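Local coordinates for protein adenosine deaminase 1 (Arthrobacter aurescens, PDB 3RYS) that probably catalyses the zinc-dependent hydrolytic deamination of adenine to hypoxanthine, a step of purine salvage, at residues A141-L155 / D171-L185. Numbering follows the deposited sequence.
With ADE (adenine), chain D.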
# COMPACT_ATOMS: atom_id res chain seq x y z
N ALA A 141 -3.71 9.35 1.88
CA ALA A 141 -3.09 9.52 0.57
C ALA A 141 -3.91 10.47 -0.30
O ALA A 141 -5.14 10.48 -0.27
CB ALA A 141 -2.92 8.18 -0.13
N PHE A 142 -3.20 11.28 -1.10
CA PHE A 142 -3.84 12.30 -1.91
C PHE A 142 -3.80 11.96 -3.40
O PHE A 142 -2.83 11.41 -3.89
CB PHE A 142 -3.21 13.66 -1.62
CG PHE A 142 -3.44 14.13 -0.20
CD1 PHE A 142 -4.50 14.98 0.09
CD2 PHE A 142 -2.63 13.70 0.83
CE1 PHE A 142 -4.72 15.41 1.39
CE2 PHE A 142 -2.85 14.12 2.14
CZ PHE A 142 -3.90 14.98 2.41
N LEU A 143 -4.88 12.28 -4.10
CA LEU A 143 -5.00 11.95 -5.52
C LEU A 143 -4.22 12.94 -6.38
O LEU A 143 -4.64 14.09 -6.55
CB LEU A 143 -6.47 11.93 -5.94
CG LEU A 143 -7.36 11.09 -5.02
CD1 LEU A 143 -8.81 11.11 -5.49
CD2 LEU A 143 -6.84 9.67 -4.91
N ARG A 144 -3.10 12.49 -6.93
CA ARG A 144 -2.19 13.38 -7.63
C ARG A 144 -2.79 13.99 -8.89
O ARG A 144 -2.26 14.97 -9.42
CB ARG A 144 -0.89 12.65 -7.97
CG ARG A 144 -1.05 11.50 -8.95
CD ARG A 144 0.16 10.59 -8.91
NE ARG A 144 1.40 11.37 -8.92
CZ ARG A 144 2.59 10.89 -8.56
NH1 ARG A 144 2.70 9.64 -8.15
NH2 ARG A 144 3.66 11.68 -8.60
N ASP A 145 -3.89 13.43 -9.38
CA ASP A 145 -4.57 13.98 -10.56
C ASP A 145 -5.72 14.92 -10.19
O ASP A 145 -6.60 15.19 -10.99
CB ASP A 145 -5.05 12.88 -11.52
CG ASP A 145 -5.81 11.77 -10.82
OD1 ASP A 145 -6.15 11.92 -9.62
OD2 ASP A 145 -6.07 10.74 -11.47
N MET A 146 -5.70 15.39 -8.95
CA MET A 146 -6.54 16.50 -8.54
C MET A 146 -5.62 17.62 -8.10
O MET A 146 -4.42 17.41 -7.93
CB MET A 146 -7.48 16.10 -7.41
CG MET A 146 -8.55 15.10 -7.80
SD MET A 146 -9.81 14.98 -6.52
CE MET A 146 -10.73 13.56 -7.09
N SER A 147 -6.17 18.81 -7.91
CA SER A 147 -5.34 19.97 -7.62
C SER A 147 -4.60 19.82 -6.30
O SER A 147 -5.01 19.05 -5.43
CB SER A 147 -6.18 21.25 -7.62
OG SER A 147 -7.02 21.32 -6.47
N GLU A 148 -3.49 20.54 -6.17
CA GLU A 148 -2.78 20.60 -4.91
C GLU A 148 -3.60 21.40 -3.90
O GLU A 148 -3.60 21.09 -2.71
CB GLU A 148 -1.41 21.27 -5.08
CG GLU A 148 -0.76 21.62 -3.75
CD GLU A 148 0.65 22.15 -3.89
OE1 GLU A 148 0.89 23.01 -4.75
OE2 GLU A 148 1.53 21.70 -3.12
N ASP A 149 -4.30 22.42 -4.38
CA ASP A 149 -5.03 23.30 -3.49
C ASP A 149 -6.14 22.57 -2.75
O ASP A 149 -6.37 22.81 -1.56
CB ASP A 149 -5.58 24.51 -4.26
CG ASP A 149 -4.49 25.51 -4.63
OD1 ASP A 149 -3.49 25.61 -3.89
OD2 ASP A 149 -4.64 26.20 -5.66
N SER A 150 -6.82 21.66 -3.45
CA SER A 150 -7.86 20.86 -2.82
C SER A 150 -7.26 19.85 -1.85
O SER A 150 -7.86 19.52 -0.83
CB SER A 150 -8.72 20.15 -3.86
OG SER A 150 -7.91 19.37 -4.72
N ALA A 151 -6.06 19.36 -2.17
CA ALA A 151 -5.35 18.45 -1.27
C ALA A 151 -4.96 19.18 0.01
O ALA A 151 -5.04 18.63 1.11
CB ALA A 151 -4.12 17.88 -1.95
N LEU A 152 -4.56 20.44 -0.15
CA LEU A 152 -4.19 21.27 1.00
C LEU A 152 -5.39 21.58 1.88
O LEU A 152 -5.28 21.61 3.11
CB LEU A 152 -3.50 22.56 0.54
CG LEU A 152 -2.02 22.43 0.20
CD1 LEU A 152 -1.54 23.58 -0.69
CD2 LEU A 152 -1.18 22.33 1.46
N GLU A 153 -6.54 21.79 1.26
CA GLU A 153 -7.75 22.07 2.02
C GLU A 153 -8.22 20.85 2.79
O GLU A 153 -8.65 20.97 3.94
CB GLU A 153 -8.86 22.61 1.12
CG GLU A 153 -8.75 24.10 0.86
CD GLU A 153 -9.92 24.65 0.07
OE1 GLU A 153 -10.88 23.89 -0.19
OE2 GLU A 153 -9.88 25.84 -0.30
N VAL A 154 -8.15 19.68 2.17
CA VAL A 154 -8.51 18.43 2.84
C VAL A 154 -7.55 18.16 4.01
O VAL A 154 -7.98 17.80 5.11
CB VAL A 154 -8.51 17.24 1.87
CG1 VAL A 154 -8.75 15.93 2.63
CG2 VAL A 154 -9.56 17.43 0.79
N LEU A 155 -6.26 18.33 3.76
CA LEU A 155 -5.25 18.18 4.80
C LEU A 155 -5.59 19.07 6.01
O LEU A 155 -5.56 18.61 7.15
CB LEU A 155 -3.86 18.53 4.27
CG LEU A 155 -2.74 18.50 5.31
CD1 LEU A 155 -2.73 17.15 6.02
CD2 LEU A 155 -1.39 18.78 4.67
N ASP A 171 -0.84 9.11 -4.38
CA ASP A 171 -1.10 8.07 -5.36
C ASP A 171 -2.00 8.55 -6.51
O ASP A 171 -2.07 9.74 -6.79
CB ASP A 171 -1.66 6.81 -4.69
CG ASP A 171 -2.97 7.06 -3.97
OD1 ASP A 171 -3.51 8.18 -4.05
OD2 ASP A 171 -3.48 6.12 -3.32
N SER A 172 -2.68 7.60 -7.15
CA SER A 172 -3.47 7.85 -8.36
C SER A 172 -2.57 8.01 -9.59
O SER A 172 -1.36 7.74 -9.53
CB SER A 172 -4.40 9.05 -8.18
OG SER A 172 -5.42 9.03 -9.16
N ALA A 173 -3.15 8.45 -10.71
CA ALA A 173 -2.45 8.50 -12.00
C ALA A 173 -1.12 9.25 -11.96
O ALA A 173 -1.09 10.47 -11.82
CB ALA A 173 -3.37 9.08 -13.07
N GLU A 174 -0.02 8.52 -12.11
CA GLU A 174 1.31 9.11 -11.93
C GLU A 174 1.80 9.95 -13.11
O GLU A 174 2.18 11.11 -12.94
CB GLU A 174 2.35 8.03 -11.61
CG GLU A 174 3.74 8.60 -11.36
CD GLU A 174 4.75 7.55 -10.94
OE1 GLU A 174 4.45 6.35 -11.06
OE2 GLU A 174 5.85 7.94 -10.50
N VAL A 175 1.80 9.36 -14.30
CA VAL A 175 2.36 10.02 -15.47
C VAL A 175 1.70 11.38 -15.73
O VAL A 175 0.48 11.49 -15.80
CB VAL A 175 2.26 9.13 -16.73
CG1 VAL A 175 2.58 9.94 -17.98
CG2 VAL A 175 3.20 7.94 -16.60
N GLY A 176 2.53 12.41 -15.87
CA GLY A 176 2.04 13.76 -16.10
C GLY A 176 1.63 14.47 -14.82
O GLY A 176 1.16 15.61 -14.86
N ASN A 177 1.81 13.80 -13.69
CA ASN A 177 1.49 14.38 -12.39
C ASN A 177 2.66 14.27 -11.41
O ASN A 177 2.61 13.52 -10.44
CB ASN A 177 0.25 13.70 -11.80
CG ASN A 177 -1.01 13.98 -12.61
OD1 ASN A 177 -1.39 15.14 -12.80
ND2 ASN A 177 -1.66 12.92 -13.08
N PRO A 178 3.72 15.05 -11.66
CA PRO A 178 4.99 14.95 -10.94
C PRO A 178 4.83 15.25 -9.46
O PRO A 178 3.92 16.00 -9.07
CB PRO A 178 5.86 16.05 -11.58
CG PRO A 178 5.15 16.46 -12.82
CD PRO A 178 3.70 16.21 -12.57
N PRO A 179 5.71 14.67 -8.63
CA PRO A 179 5.71 14.90 -7.18
C PRO A 179 5.76 16.39 -6.86
O PRO A 179 5.08 16.84 -5.94
CB PRO A 179 7.01 14.22 -6.74
CG PRO A 179 7.23 13.15 -7.75
CD PRO A 179 6.76 13.73 -9.05
N SER A 180 6.56 17.14 -7.62
CA SER A 180 6.73 18.57 -7.42
C SER A 180 5.40 19.32 -7.32
O SER A 180 5.31 20.36 -6.67
CB SER A 180 7.56 19.17 -8.56
OG SER A 180 6.82 19.20 -9.77
N LYS A 181 4.38 18.79 -7.98
CA LYS A 181 3.06 19.40 -7.98
C LYS A 181 2.51 19.59 -6.56
O LYS A 181 1.68 20.47 -6.32
CB LYS A 181 2.10 18.57 -8.83
CG LYS A 181 0.72 19.16 -8.98
CD LYS A 181 -0.15 18.27 -9.85
CE LYS A 181 -1.62 18.59 -9.67
NZ LYS A 181 -2.46 17.66 -10.48
N PHE A 182 2.98 18.78 -5.62
CA PHE A 182 2.48 18.82 -4.25
C PHE A 182 3.53 19.24 -3.22
O PHE A 182 3.45 18.85 -2.05
CB PHE A 182 1.87 17.47 -3.87
CG PHE A 182 0.72 17.07 -4.75
CD1 PHE A 182 0.94 16.44 -5.96
CD2 PHE A 182 -0.59 17.35 -4.37
CE1 PHE A 182 -0.11 16.09 -6.78
CE2 PHE A 182 -1.64 17.00 -5.19
CZ PHE A 182 -1.41 16.36 -6.39
N GLU A 183 4.51 20.03 -3.66
CA GLU A 183 5.57 20.51 -2.77
C GLU A 183 5.01 21.22 -1.54
O GLU A 183 5.42 20.95 -0.41
CB GLU A 183 6.53 21.43 -3.52
CG GLU A 183 7.68 21.96 -2.66
CD GLU A 183 8.62 22.88 -3.42
OE1 GLU A 183 8.28 23.30 -4.54
OE2 GLU A 183 9.72 23.18 -2.89
N ARG A 184 4.07 22.14 -1.77
CA ARG A 184 3.42 22.88 -0.69
C ARG A 184 2.77 21.91 0.29
O ARG A 184 3.02 21.95 1.50
CB ARG A 184 2.36 23.84 -1.24
CG ARG A 184 2.88 25.18 -1.77
CD ARG A 184 3.90 25.01 -2.90
NE ARG A 184 3.40 24.17 -3.99
CZ ARG A 184 4.00 24.07 -5.18
NH1 ARG A 184 5.11 24.76 -5.42
NH2 ARG A 184 3.49 23.28 -6.12
N LEU A 185 1.92 21.04 -0.25
CA LEU A 185 1.25 20.01 0.53
C LEU A 185 2.20 19.29 1.49
O LEU A 185 1.89 19.13 2.67
CB LEU A 185 0.58 19.00 -0.41
CG LEU A 185 -0.00 17.74 0.23
CD1 LEU A 185 -1.18 18.09 1.12
CD2 LEU A 185 -0.41 16.74 -0.84
N9 ADE D . -4.11 3.96 -6.16
C8 ADE D . -4.29 2.75 -5.54
N7 ADE D . -3.32 1.88 -5.75
C5 ADE D . -2.44 2.57 -6.57
C6 ADE D . -1.21 2.22 -7.16
N6 ADE D . -0.64 1.01 -7.00
N1 ADE D . -0.58 3.14 -7.92
C2 ADE D . -1.16 4.34 -8.09
N3 ADE D . -2.31 4.80 -7.59
C4 ADE D . -2.91 3.85 -6.83
O HOH W 1 0.74 7.38 -7.89
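With CG wedged between backbone N and carbonyl carbon (chi1 65°) and a bend at chi3 (-45°), Arg144 brings NE and NH2 to the carbonyl of Asn177, while Lys181, extended throughout, reaches the carbonyls of Arg144 and, weakly, Met146. The setting is the catalytic end of a metallo-dependent hydrolase TIM barrel, where parallel strands 135-143 and 167-171 run into loops, and it illustrates how one buried arginine can tie and probably steady a neighbouring loop. Side-on, Arg144 NE and NH2 grip Asn177 O, 21° out of the guanidinium plane, at 2.9 and 2.8 Å; Glu174 CG lies over one face, and NH1 meets His199 O and a water shared with Ser172 O. A leucine in place of Arg144 would probably leave Asn177 O without its two donors and the 173-177 loop freer to shift beside the adenine pocket. Ser172 N donates to adenine N3 (2.9 Å), while its hydroxyl lies near the Asp145 carboxylate and bonds Tyr67. Farther out, Leu185 fits as a knob among Glu148, Ala151, Leu152 and Leu155, its CD2 4.1 Å from Phe142 CG. Beside it, Glu148 OE1 takes Arg184 NE and NH2 on its syn side, whereas OE2 accepts Leu185 N on its anti side at 3.0 Å.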